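Local coordinates for protein nine-heme cytochrome c (Desulfovibrio desulfuricans, PDB 1OFW) that carries nine c-type hemes for electron transfer and may form part of a transmembrane redox complex that delivers electrons for sulfate reduction, at residues 202-205 / 206-209; 62-65 / 66-70; 258-261 / 262-266. One frame throughout, in Å; residues are numbered along the deposited sequence.

Interaction 1 of 3, residues 202-205 / 206-209; sequences TSLM and ERIK. With HEC (heme c), chain J.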
loop_
_atom_site.group_PDB
_atom_site.type_symbol
_atom_site.label_atom_id
_atom_site.label_comp_id
_atom_site.label_asym_id
_atom_site.label_seq_id
_atom_site.Cartn_x
_atom_site.Cartn_y
_atom_site.Cartn_z
ATOM N N THR A 202 -9.871 -13.731 9.791
ATOM C CA THR A 202 -8.870 -14.792 9.856
ATOM C C THR A 202 -8.536 -15.290 8.463
ATOM O O THR A 202 -7.343 -15.410 8.164
ATOM C CB THR A 202 -9.378 -15.926 10.752
ATOM O OG1 THR A 202 -9.551 -15.431 12.058
ATOM C CG2 THR A 202 -8.343 -17.043 10.868
ATOM N N SER A 203 -9.484 -15.538 7.601
ATOM C CA SER A 203 -9.303 -16.004 6.244
ATOM C C SER A 203 -8.522 -15.005 5.402
ATOM O O SER A 203 -7.620 -15.347 4.645
ATOM C CB SER A 203 -10.678 -16.218 5.625
ATOM O OG SER A 203 -10.579 -16.706 4.286
ATOM N N LEU A 204 -8.897 -13.728 5.546
ATOM C CA LEU A 204 -8.257 -12.666 4.782
ATOM C C LEU A 204 -6.798 -12.517 5.192
ATOM O O LEU A 204 -5.930 -12.349 4.332
ATOM C CB LEU A 204 -9.023 -11.342 4.951
ATOM C CG LEU A 204 -10.416 -11.357 4.295
ATOM C CD1 LEU A 204 -11.302 -10.266 4.828
ATOM C CD2 LEU A 204 -10.330 -11.283 2.762
ATOM N N MET A 205 -6.505 -12.587 6.469
ATOM C CA MET A 205 -5.132 -12.492 6.966
ATOM C C MET A 205 -4.297 -13.707 6.591
ATOM O O MET A 205 -3.092 -13.610 6.311
ATOM C CB MET A 205 -5.164 -12.364 8.495
ATOM C CG MET A 205 -5.589 -10.990 8.956
ATOM S SD MET A 205 -5.805 -10.795 10.723
ATOM C CE MET A 205 -4.105 -10.991 11.254
ATOM N N GLU A 206 -4.896 -14.903 6.583
ATOM C CA GLU A 206 -4.107 -16.118 6.315
ATOM C C GLU A 206 -3.492 -16.068 4.927
ATOM O O GLU A 206 -2.343 -16.488 4.746
ATOM C CB GLU A 206 -5.005 -17.344 6.508
ATOM C CG GLU A 206 -4.448 -18.637 5.909
ATOM C CD GLU A 206 -3.331 -19.176 6.786
ATOM O OE1 GLU A 206 -3.254 -18.709 7.941
ATOM O OE2 GLU A 206 -2.564 -20.038 6.304
ATOM N N ARG A 207 -4.232 -15.559 3.955
ATOM C CA ARG A 207 -3.827 -15.544 2.565
ATOM C C ARG A 207 -2.682 -14.549 2.276
ATOM O O ARG A 207 -2.084 -14.633 1.179
ATOM C CB ARG A 207 -4.975 -15.173 1.644
ATOM C CG ARG A 207 -5.770 -16.340 1.079
ATOM C CD ARG A 207 -6.928 -15.795 0.199
ATOM N NE ARG A 207 -7.956 -15.411 1.150
ATOM C CZ ARG A 207 -9.185 -15.848 1.319
ATOM N NH1 ARG A 207 -9.773 -16.773 0.582
ATOM N NH2 ARG A 207 -9.865 -15.281 2.310
ATOM N N ILE A 208 -2.417 -13.635 3.206
ATOM C CA ILE A 208 -1.356 -12.649 3.006
ATOM C C ILE A 208 -0.294 -12.681 4.078
ATOM O O ILE A 208 0.511 -11.764 4.231
ATOM C CB ILE A 208 -1.975 -11.238 2.972
ATOM C CG1 ILE A 208 -2.623 -10.795 4.250
ATOM C CG2 ILE A 208 -2.981 -11.178 1.825
ATOM C CD1 ILE A 208 -2.871 -9.311 4.368
ATOM N N LYS A 209 -0.279 -13.774 4.877
ATOM C CA LYS A 209 0.551 -13.698 6.085
ATOM C C LYS A 209 2.041 -13.622 5.748
ATOM O O LYS A 209 2.828 -13.109 6.551
ATOM C CB LYS A 209 0.261 -14.870 7.041
ATOM C CG LYS A 209 0.707 -16.224 6.536
ATOM C CD LYS A 209 0.185 -17.332 7.461
ATOM C CE LYS A 209 0.376 -18.685 6.791
ATOM N NZ LYS A 209 -0.378 -19.766 7.483
HETATM FE FE HEC J . -17.986 -12.230 3.034
HETATM C CHA HEC J . -17.792 -15.520 2.241
HETATM C CHB HEC J . -21.200 -12.668 4.139
HETATM C CHC HEC J . -18.171 -8.934 3.842
HETATM C CHD HEC J . -14.754 -11.773 1.939
HETATM N NA HEC J . -19.253 -13.770 3.164
HETATM C C1A HEC J . -18.984 -15.086 2.787
HETATM C C2A HEC J . -20.138 -15.910 3.061
HETATM C C3A HEC J . -21.090 -15.114 3.566
HETATM C C4A HEC J . -20.540 -13.780 3.653
HETATM C CMA HEC J . -22.533 -15.415 3.999
HETATM C CAA HEC J . -20.171 -17.423 2.810
HETATM C CBA HEC J . -19.773 -18.209 4.068
HETATM C CGA HEC J . -19.080 -17.539 5.224
HETATM O O1A HEC J . -17.824 -17.642 5.209
HETATM O O2A HEC J . -19.691 -16.947 6.164
HETATM N NB HEC J . -19.405 -11.046 3.762
HETATM C C1B HEC J . -20.677 -11.402 4.218
HETATM C C2B HEC J . -21.352 -10.240 4.756
HETATM C C3B HEC J . -20.506 -9.189 4.676
HETATM C C4B HEC J . -19.293 -9.699 4.065
HETATM C CMB HEC J . -22.781 -10.290 5.294
HETATM C CAB HEC J . -20.701 -7.740 5.095
HETATM C CBB HEC J . -21.298 -7.563 6.510
HETATM N NC HEC J . -16.727 -10.686 2.857
HETATM C C1C HEC J . -17.006 -9.398 3.263
HETATM C C2C HEC J . -15.886 -8.505 2.958
HETATM C C3C HEC J . -14.922 -9.304 2.478
HETATM C C4C HEC J . -15.430 -10.651 2.402
HETATM C CMC HEC J . -15.963 -6.981 3.156
HETATM C CAC HEC J . -13.501 -8.991 1.953
HETATM C CBC HEC J . -12.820 -7.787 2.600
HETATM N ND HEC J . -16.564 -13.412 2.272
HETATM C C1D HEC J . -15.284 -13.042 1.885
HETATM C C2D HEC J . -14.575 -14.202 1.378
HETATM C C3D HEC J . -15.425 -15.245 1.440
HETATM C C4D HEC J . -16.659 -14.773 2.015
HETATM C CMD HEC J . -13.129 -14.182 0.848
HETATM C CAD HEC J . -15.109 -16.672 0.941
HETATM C CBD HEC J . -14.783 -17.549 2.164
HETATM C CGD HEC J . -13.312 -17.445 2.517
HETATM O O1D HEC J . -13.004 -16.825 3.560
HETATM O O2D HEC J . -12.506 -17.974 1.721
HETATM O O HOH W 1 -6.796 -12.300 1.655
#

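Interaction 2 of 3, residues 62-65 / 66-70; sequences CHTV and EGKAE. With HEC (heme c), chain D.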
loop_
_atom_site.group_PDB
_atom_site.type_symbol
_atom_site.label_atom_id
_atom_site.label_comp_id
_atom_site.label_asym_id
_atom_site.label_seq_id
_atom_site.Cartn_x
_atom_site.Cartn_y
_atom_site.Cartn_z
ATOM N N CYS A 62 18.236 10.415 -15.001
ATOM C CA CYS A 62 17.353 11.090 -15.952
ATOM C C CYS A 62 16.231 11.867 -15.302
ATOM O O CYS A 62 15.729 12.852 -15.816
ATOM C CB CYS A 62 16.770 10.022 -16.881
ATOM S SG CYS A 62 18.021 9.181 -17.877
ATOM N N HIS A 63 15.795 11.398 -14.130
ATOM C CA HIS A 63 14.661 11.951 -13.422
ATOM C C HIS A 63 15.173 12.666 -12.181
ATOM O O HIS A 63 15.238 12.109 -11.099
ATOM C CB HIS A 63 13.629 10.895 -13.017
ATOM C CG HIS A 63 13.000 10.160 -14.156
ATOM N ND1 HIS A 63 12.152 10.765 -15.058
ATOM C CD2 HIS A 63 13.060 8.875 -14.546
ATOM C CE1 HIS A 63 11.734 9.879 -15.937
ATOM N NE2 HIS A 63 12.274 8.681 -15.674
ATOM N N THR A 64 15.525 13.932 -12.346
ATOM C CA THR A 64 15.961 14.715 -11.183
ATOM C C THR A 64 14.810 15.479 -10.573
ATOM O O THR A 64 13.697 15.518 -11.118
ATOM C CB THR A 64 17.074 15.700 -11.603
ATOM O OG1 THR A 64 16.564 16.389 -12.750
ATOM C CG2 THR A 64 18.334 14.979 -12.027
ATOM N N VAL A 65 15.055 16.081 -9.419
ATOM C CA VAL A 65 13.994 16.791 -8.722
ATOM C C VAL A 65 13.299 17.830 -9.614
ATOM O O VAL A 65 12.079 17.898 -9.595
ATOM C CB VAL A 65 14.493 17.458 -7.431
ATOM C CG1 VAL A 65 13.369 18.329 -6.868
ATOM C CG2 VAL A 65 14.979 16.403 -6.421
ATOM N N GLU A 66 14.052 18.581 -10.410
ATOM C CA GLU A 66 13.533 19.671 -11.232
ATOM C C GLU A 66 13.098 19.265 -12.621
ATOM O O GLU A 66 12.367 19.891 -13.366
ATOM C CB GLU A 66 14.669 20.726 -11.345
ATOM C CG GLU A 66 15.951 20.216 -11.983
ATOM C CD GLU A 66 17.043 19.764 -11.044
ATOM O OE1 GLU A 66 16.694 19.385 -9.903
ATOM O OE2 GLU A 66 18.245 19.779 -11.400
ATOM N N GLY A 67 13.591 18.108 -13.005
ATOM C CA GLY A 67 13.503 17.551 -14.332
ATOM C C GLY A 67 14.621 17.956 -15.276
ATOM O O GLY A 67 15.313 18.949 -15.090
ATOM N N LYS A 68 14.817 17.176 -16.320
ATOM C CA LYS A 68 15.880 17.439 -17.280
ATOM C C LYS A 68 15.602 16.666 -18.557
ATOM O O LYS A 68 14.776 15.779 -18.672
ATOM C CB LYS A 68 17.242 17.087 -16.706
ATOM C CG LYS A 68 17.576 15.604 -16.691
ATOM C CD LYS A 68 18.751 15.338 -15.789
ATOM C CE LYS A 68 20.087 15.153 -16.475
ATOM N NZ LYS A 68 21.106 14.715 -15.478
ATOM N N ALA A 69 16.354 17.054 -19.588
ATOM C CA ALA A 69 15.983 16.539 -20.887
ATOM C C ALA A 69 16.133 15.043 -21.018
ATOM O O ALA A 69 15.365 14.448 -21.769
ATOM C CB ALA A 69 16.854 17.269 -21.925
ATOM N N GLU A 70 17.087 14.419 -20.348
ATOM C CA GLU A 70 17.262 12.975 -20.502
ATOM C C GLU A 70 16.038 12.177 -20.022
ATOM O O GLU A 70 15.867 11.040 -20.476
ATOM C CB GLU A 70 18.527 12.546 -19.768
ATOM C CG GLU A 70 19.787 12.997 -20.493
ATOM C CD GLU A 70 20.245 14.407 -20.216
ATOM O OE1 GLU A 70 21.381 14.801 -20.589
ATOM O OE2 GLU A 70 19.518 15.224 -19.638
HETATM FE FE HEC D . 11.933 6.955 -16.668
HETATM C CHA HEC D . 9.165 8.196 -18.224
HETATM C CHB HEC D . 10.036 5.943 -14.019
HETATM C CHC HEC D . 14.682 5.467 -15.293
HETATM C CHD HEC D . 13.889 8.366 -19.061
HETATM N NA HEC D . 10.005 7.059 -16.220
HETATM C C1A HEC D . 8.976 7.596 -17.000
HETATM C C2A HEC D . 7.708 7.410 -16.325
HETATM C C3A HEC D . 7.975 6.835 -15.119
HETATM C C4A HEC D . 9.394 6.581 -15.064
HETATM C CMA HEC D . 6.967 6.435 -14.039
HETATM C CAA HEC D . 6.316 7.728 -16.882
HETATM C CBA HEC D . 5.851 9.133 -16.446
HETATM C CGA HEC D . 4.478 9.468 -17.038
HETATM O O1A HEC D . 4.031 8.792 -18.002
HETATM O O2A HEC D . 3.865 10.403 -16.479
HETATM N NB HEC D . 12.298 5.883 -15.049
HETATM C C1B HEC D . 11.374 5.600 -14.051
HETATM C C2B HEC D . 12.023 4.795 -13.014
HETATM C C3B HEC D . 13.312 4.661 -13.347
HETATM C C4B HEC D . 13.489 5.355 -14.623
HETATM C CMB HEC D . 11.261 4.233 -11.799
HETATM C CAB HEC D . 14.448 3.925 -12.638
HETATM C CBB HEC D . 14.029 2.473 -12.333
HETATM N NC HEC D . 13.875 6.858 -17.151
HETATM C C1C HEC D . 14.879 6.251 -16.421
HETATM C C2C HEC D . 16.188 6.536 -16.993
HETATM C C3C HEC D . 15.969 7.368 -18.038
HETATM C C4C HEC D . 14.541 7.567 -18.140
HETATM C CMC HEC D . 17.502 5.988 -16.404
HETATM C CAC HEC D . 17.000 8.103 -18.930
HETATM C CBC HEC D . 17.978 7.156 -19.642
HETATM N ND HEC D . 11.591 7.925 -18.386
HETATM C C1D HEC D . 12.543 8.423 -19.243
HETATM C C2D HEC D . 11.880 9.002 -20.397
HETATM C C3D HEC D . 10.562 8.895 -20.208
HETATM C C4D HEC D . 10.363 8.321 -18.883
HETATM C CMD HEC D . 12.679 9.578 -21.581
HETATM C CAD HEC D . 9.388 9.232 -21.167
HETATM C CBD HEC D . 9.119 7.939 -21.981
HETATM C CGD HEC D . 7.816 7.917 -22.748
HETATM O O1D HEC D . 7.495 6.849 -23.337
HETATM O O2D HEC D . 7.149 8.971 -22.724
HETATM O O HOH W 2 13.722 14.588 -15.899
HETATM O O HOH W 3 18.428 18.202 -13.447
#

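Interaction 3 of 3, residues 258-261 / 262-266; sequences NLMA and AYHLQ. With HEC (heme c), chain K.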
loop_
_atom_site.group_PDB
_atom_site.type_symbol
_atom_site.label_atom_id
_atom_site.label_comp_id
_atom_site.label_asym_id
_atom_site.label_seq_id
_atom_site.Cartn_x
_atom_site.Cartn_y
_atom_site.Cartn_z
ATOM N N ASN A 258 -26.918 5.269 2.204
ATOM C CA ASN A 258 -27.727 4.919 3.359
ATOM C C ASN A 258 -27.295 3.571 3.898
ATOM O O ASN A 258 -26.497 2.875 3.271
ATOM C CB ASN A 258 -29.212 4.974 3.029
ATOM C CG ASN A 258 -29.844 3.806 2.343
ATOM O OD1 ASN A 258 -29.242 2.924 1.748
ATOM N ND2 ASN A 258 -31.180 3.760 2.465
ATOM N N LEU A 259 -27.771 3.233 5.076
ATOM C CA LEU A 259 -27.185 2.085 5.775
ATOM C C LEU A 259 -27.383 0.796 5.019
ATOM O O LEU A 259 -26.438 -0.007 4.966
ATOM C CB LEU A 259 -27.736 1.992 7.189
ATOM C CG LEU A 259 -27.204 0.905 8.091
ATOM C CD1 LEU A 259 -25.682 1.051 8.288
ATOM C CD2 LEU A 259 -27.847 0.869 9.475
ATOM N N MET A 260 -28.549 0.479 4.468
ATOM C CA MET A 260 -28.652 -0.751 3.679
ATOM C C MET A 260 -27.642 -0.809 2.536
ATOM O O MET A 260 -26.981 -1.815 2.281
ATOM C CB MET A 260 -30.058 -0.867 3.061
ATOM C CG MET A 260 -30.252 -2.179 2.325
ATOM S SD MET A 260 -31.897 -2.263 1.602
ATOM C CE MET A 260 -31.712 -0.969 0.369
ATOM N N ALA A 261 -27.510 0.272 1.793
ATOM C CA ALA A 261 -26.625 0.306 0.652
ATOM C C ALA A 261 -25.170 0.245 1.136
ATOM O O ALA A 261 -24.299 -0.299 0.461
ATOM C CB ALA A 261 -26.871 1.548 -0.222
ATOM N N ALA A 262 -24.887 0.825 2.287
ATOM C CA ALA A 262 -23.538 0.764 2.851
ATOM C C ALA A 262 -23.127 -0.692 3.098
ATOM O O ALA A 262 -22.034 -1.115 2.693
ATOM C CB ALA A 262 -23.464 1.601 4.108
ATOM N N TYR A 263 -23.992 -1.488 3.748
ATOM C CA TYR A 263 -23.692 -2.894 3.936
ATOM C C TYR A 263 -23.548 -3.595 2.604
ATOM O O TYR A 263 -22.582 -4.313 2.333
ATOM C CB TYR A 263 -24.792 -3.575 4.740
ATOM C CG TYR A 263 -24.892 -3.226 6.209
ATOM C CD1 TYR A 263 -26.104 -2.818 6.733
ATOM C CD2 TYR A 263 -23.824 -3.307 7.092
ATOM C CE1 TYR A 263 -26.253 -2.502 8.066
ATOM C CE2 TYR A 263 -23.957 -2.985 8.434
ATOM C CZ TYR A 263 -25.177 -2.573 8.928
ATOM O OH TYR A 263 -25.357 -2.244 10.271
ATOM N N HIS A 264 -24.531 -3.373 1.720
ATOM C CA HIS A 264 -24.459 -4.109 0.447
ATOM C C HIS A 264 -23.223 -3.803 -0.345
ATOM O O HIS A 264 -22.537 -4.649 -0.896
ATOM C CB HIS A 264 -25.735 -3.819 -0.340
ATOM C CG HIS A 264 -26.926 -4.574 0.141
ATOM N ND1 HIS A 264 -28.201 -4.237 -0.292
ATOM C CD2 HIS A 264 -27.057 -5.643 0.944
ATOM C CE1 HIS A 264 -29.046 -5.080 0.283
ATOM N NE2 HIS A 264 -28.409 -5.950 1.045
ATOM N N LEU A 265 -22.917 -2.495 -0.466
ATOM C CA LEU A 265 -21.762 -2.118 -1.276
ATOM C C LEU A 265 -20.455 -2.581 -0.681
ATOM O O LEU A 265 -19.545 -2.961 -1.416
ATOM C CB LEU A 265 -21.717 -0.579 -1.408
ATOM C CG LEU A 265 -22.805 0.008 -2.306
ATOM C CD1 LEU A 265 -22.862 1.528 -2.101
ATOM C CD2 LEU A 265 -22.538 -0.376 -3.748
ATOM N N GLN A 266 -20.327 -2.574 0.638
ATOM C CA GLN A 266 -19.084 -3.038 1.237
ATOM C C GLN A 266 -18.960 -4.551 1.169
ATOM O O GLN A 266 -17.937 -5.060 0.684
ATOM C CB GLN A 266 -18.974 -2.626 2.715
ATOM C CG GLN A 266 -17.564 -2.709 3.266
ATOM C CD GLN A 266 -17.395 -2.027 4.634
ATOM O OE1 GLN A 266 -16.975 -0.868 4.729
ATOM N NE2 GLN A 266 -17.707 -2.812 5.592
HETATM FE FE HEC K . -29.184 -7.550 1.978
HETATM C CHA HEC K . -29.990 -5.674 4.679
HETATM C CHB HEC K . -32.261 -6.834 0.537
HETATM C CHC HEC K . -28.388 -9.434 -0.793
HETATM C CHD HEC K . -26.161 -8.239 3.322
HETATM N NA HEC K . -30.763 -6.445 2.458
HETATM C C1A HEC K . -30.929 -5.774 3.676
HETATM C C2A HEC K . -32.255 -5.195 3.742
HETATM C C3A HEC K . -32.897 -5.564 2.623
HETATM C C4A HEC K . -31.976 -6.307 1.793
HETATM C CMA HEC K . -34.363 -5.306 2.249
HETATM C CAA HEC K . -32.807 -4.344 4.905
HETATM C CBA HEC K . -33.050 -5.249 6.137
HETATM C CGA HEC K . -34.346 -6.022 6.142
HETATM O O1A HEC K . -35.317 -5.574 5.494
HETATM O O2A HEC K . -34.334 -7.073 6.817
HETATM N NB HEC K . -30.146 -8.088 0.310
HETATM C C1B HEC K . -31.411 -7.702 -0.106
HETATM C C2B HEC K . -31.729 -8.376 -1.369
HETATM C C3B HEC K . -30.648 -9.076 -1.733
HETATM C C4B HEC K . -29.642 -8.863 -0.717
HETATM C CMB HEC K . -33.090 -8.253 -2.071
HETATM C CAB HEC K . -30.430 -9.953 -2.966
HETATM C CBB HEC K . -30.355 -9.028 -4.223
HETATM N NC HEC K . -27.637 -8.655 1.376
HETATM C C1C HEC K . -27.447 -9.372 0.216
HETATM C C2C HEC K . -26.189 -10.071 0.265
HETATM C C3C HEC K . -25.594 -9.774 1.453
HETATM C C4C HEC K . -26.481 -8.837 2.127
HETATM C CMC HEC K . -25.659 -11.026 -0.808
HETATM C CAC HEC K . -24.318 -10.352 2.036
HETATM C CBC HEC K . -23.075 -10.304 1.112
HETATM N ND HEC K . -28.198 -6.960 3.592
HETATM C C1D HEC K . -26.973 -7.416 4.051
HETATM C C2D HEC K . -26.720 -6.898 5.374
HETATM C C3D HEC K . -27.797 -6.213 5.759
HETATM C C4D HEC K . -28.736 -6.240 4.660
HETATM C CMD HEC K . -25.393 -7.148 6.132
HETATM C CAD HEC K . -28.126 -5.515 7.108
HETATM C CBD HEC K . -29.094 -6.481 7.889
HETATM C CGD HEC K . -29.838 -5.764 9.025
HETATM O O1D HEC K . -30.944 -6.291 9.402
HETATM O O2D HEC K . -29.327 -4.739 9.501
#

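Interaction 1 of 3, residues 202-205 / 206-209
T202 O takes the amide of E206 at 3.0 Å, a regular helical bond, while T202 OG1 turns back to R198 O. At S203 the backbone bond from R207 N is weak, and the side chains matter more. OG is swung anti to the backbone N (chi1 -179°), which points it at a heme propionate, where it donates to O1D at 2.5 Å. R207 reaches the other oxygen of the same carboxylate: its chain bends at chi3 (-80°), folding the guanidinium back beside S203, and NH1 gives O2D a fairly straight bond of 3.2 Å with the oxygen at the edge of the guanidinium plane. L204 lays CD1 against the heme vinyl-derived atom CBC at 3.7 Å, and its carbonyl O receives a water that also accepts a weak bond from R207 NE. M205 O accepts from I208 N at 3.2 Å as the chain makes a type I beta turn from E206 to K209, where K209 NZ and E206 OE2 form a very short salt bridge. I208 packs close to H218, an axial ligand of heme 4. L204 and I208 touch another heme; the last turn of helix 197-206, leading into a beta turn, lines class III cytochrome heme pockets.

Interaction 2 of 3, residues 62-65 / 66-70
T64 and K68 meet with their side chains crossing at about a right angle, K68 CD lying 3.8 Å from T64 CG2. The lysine begins with CG wedged between its own backbone N and carbonyl carbon (chi1 78°); that sets CG 3.4 Å from C62 O, and a kink further out leads NZ to a weak bond with T61 O. T64 holds OG1 in the equivalent place (chi1 51°), beside the returning loop, where a water joins it to E66 OE2. E66 bends at chi2, and the water donates to its OE2 at 2.6 Å, an oxygen that also accepts from E21 N. Between them the backbone doubles back in a beta turn, G67 N bonding to T64 O at 3.2 Å. A second water accepts from K68 N and lies within bonding distance of C62 O, to which it probably donates. C62 carries SG beside its backbone N, bonded covalently to heme CAC at 1.8 Å, with E70 CB packed 3.9 Å from the sulfur. H63 turns away from the hairpin-like bend; NE2 binds the iron at 2.0 Å opposite H52, while ND1 donates to I74 O. C62 and H63 complete the CXXCH motif that attaches heme 2.

Interaction 3 of 3, residues 258-261 / 262-266
N258 O receives A262 N at 2.8 Å, and the same asparagine serves as N-cap of helix 259-273: its OD1 accepts from A261 N at 3.2 Å, so a first-turn amide without a carbonyl of a preceding helical turn still finds a partner. ND2 of N258 makes a weak bond to K247 O. Beyond the cap the i to i+4 ladder is regular. Y263 N donates to L259 O with an N-H...O angle of 169°, H264 N to M260 O at 3.0 Å, and L265 N to A261 O. The helix brings an axial ligand to heme 9, one of the bis-histidine hemes of a cytochrome c3-type cluster: H264 NE2 binds the iron at 2.0 Å, and H288 supplies the second imidazole. M260 O, already satisfied by the H264 amide, also sits over one face of the H264 ring. On the same side of the porphyrin as that histidine, M260 extends with CG anti to its backbone N (chi1 -175°) and rests SD over pyrrole A, 3.6 Å from C3A; the sulfur views the imidazole only obliquely. L259 CG packs 3.5 Å from Y263 CE1, the side chains slanting past each other. Y263 CD1 touches CAD of the heme 9 propionate arm at 3.4 Å, while its OH is hydrogen-bonded to a propionate oxygen of another heme.

All three contacts are partly buried and border hemes, but they use them differently. Interactions 1 and 3 lie in the C-terminal class III cytochrome c-like part, their centres about 24 Å apart, whereas interaction 2 lies in the N-terminal one, on the other side of the chain's centre and about 41 Å from interaction 1, centre to centre. Interaction 1 lies nearer the middle of the molecule and meets its heme at the periphery, by polar bonds to a propionate and by the apolar L204. Interactions 2 and 3 each bring a histidine to iron, one from a water-bridged loop that is also covalently tied to its heme, the other from the start of a regular helix.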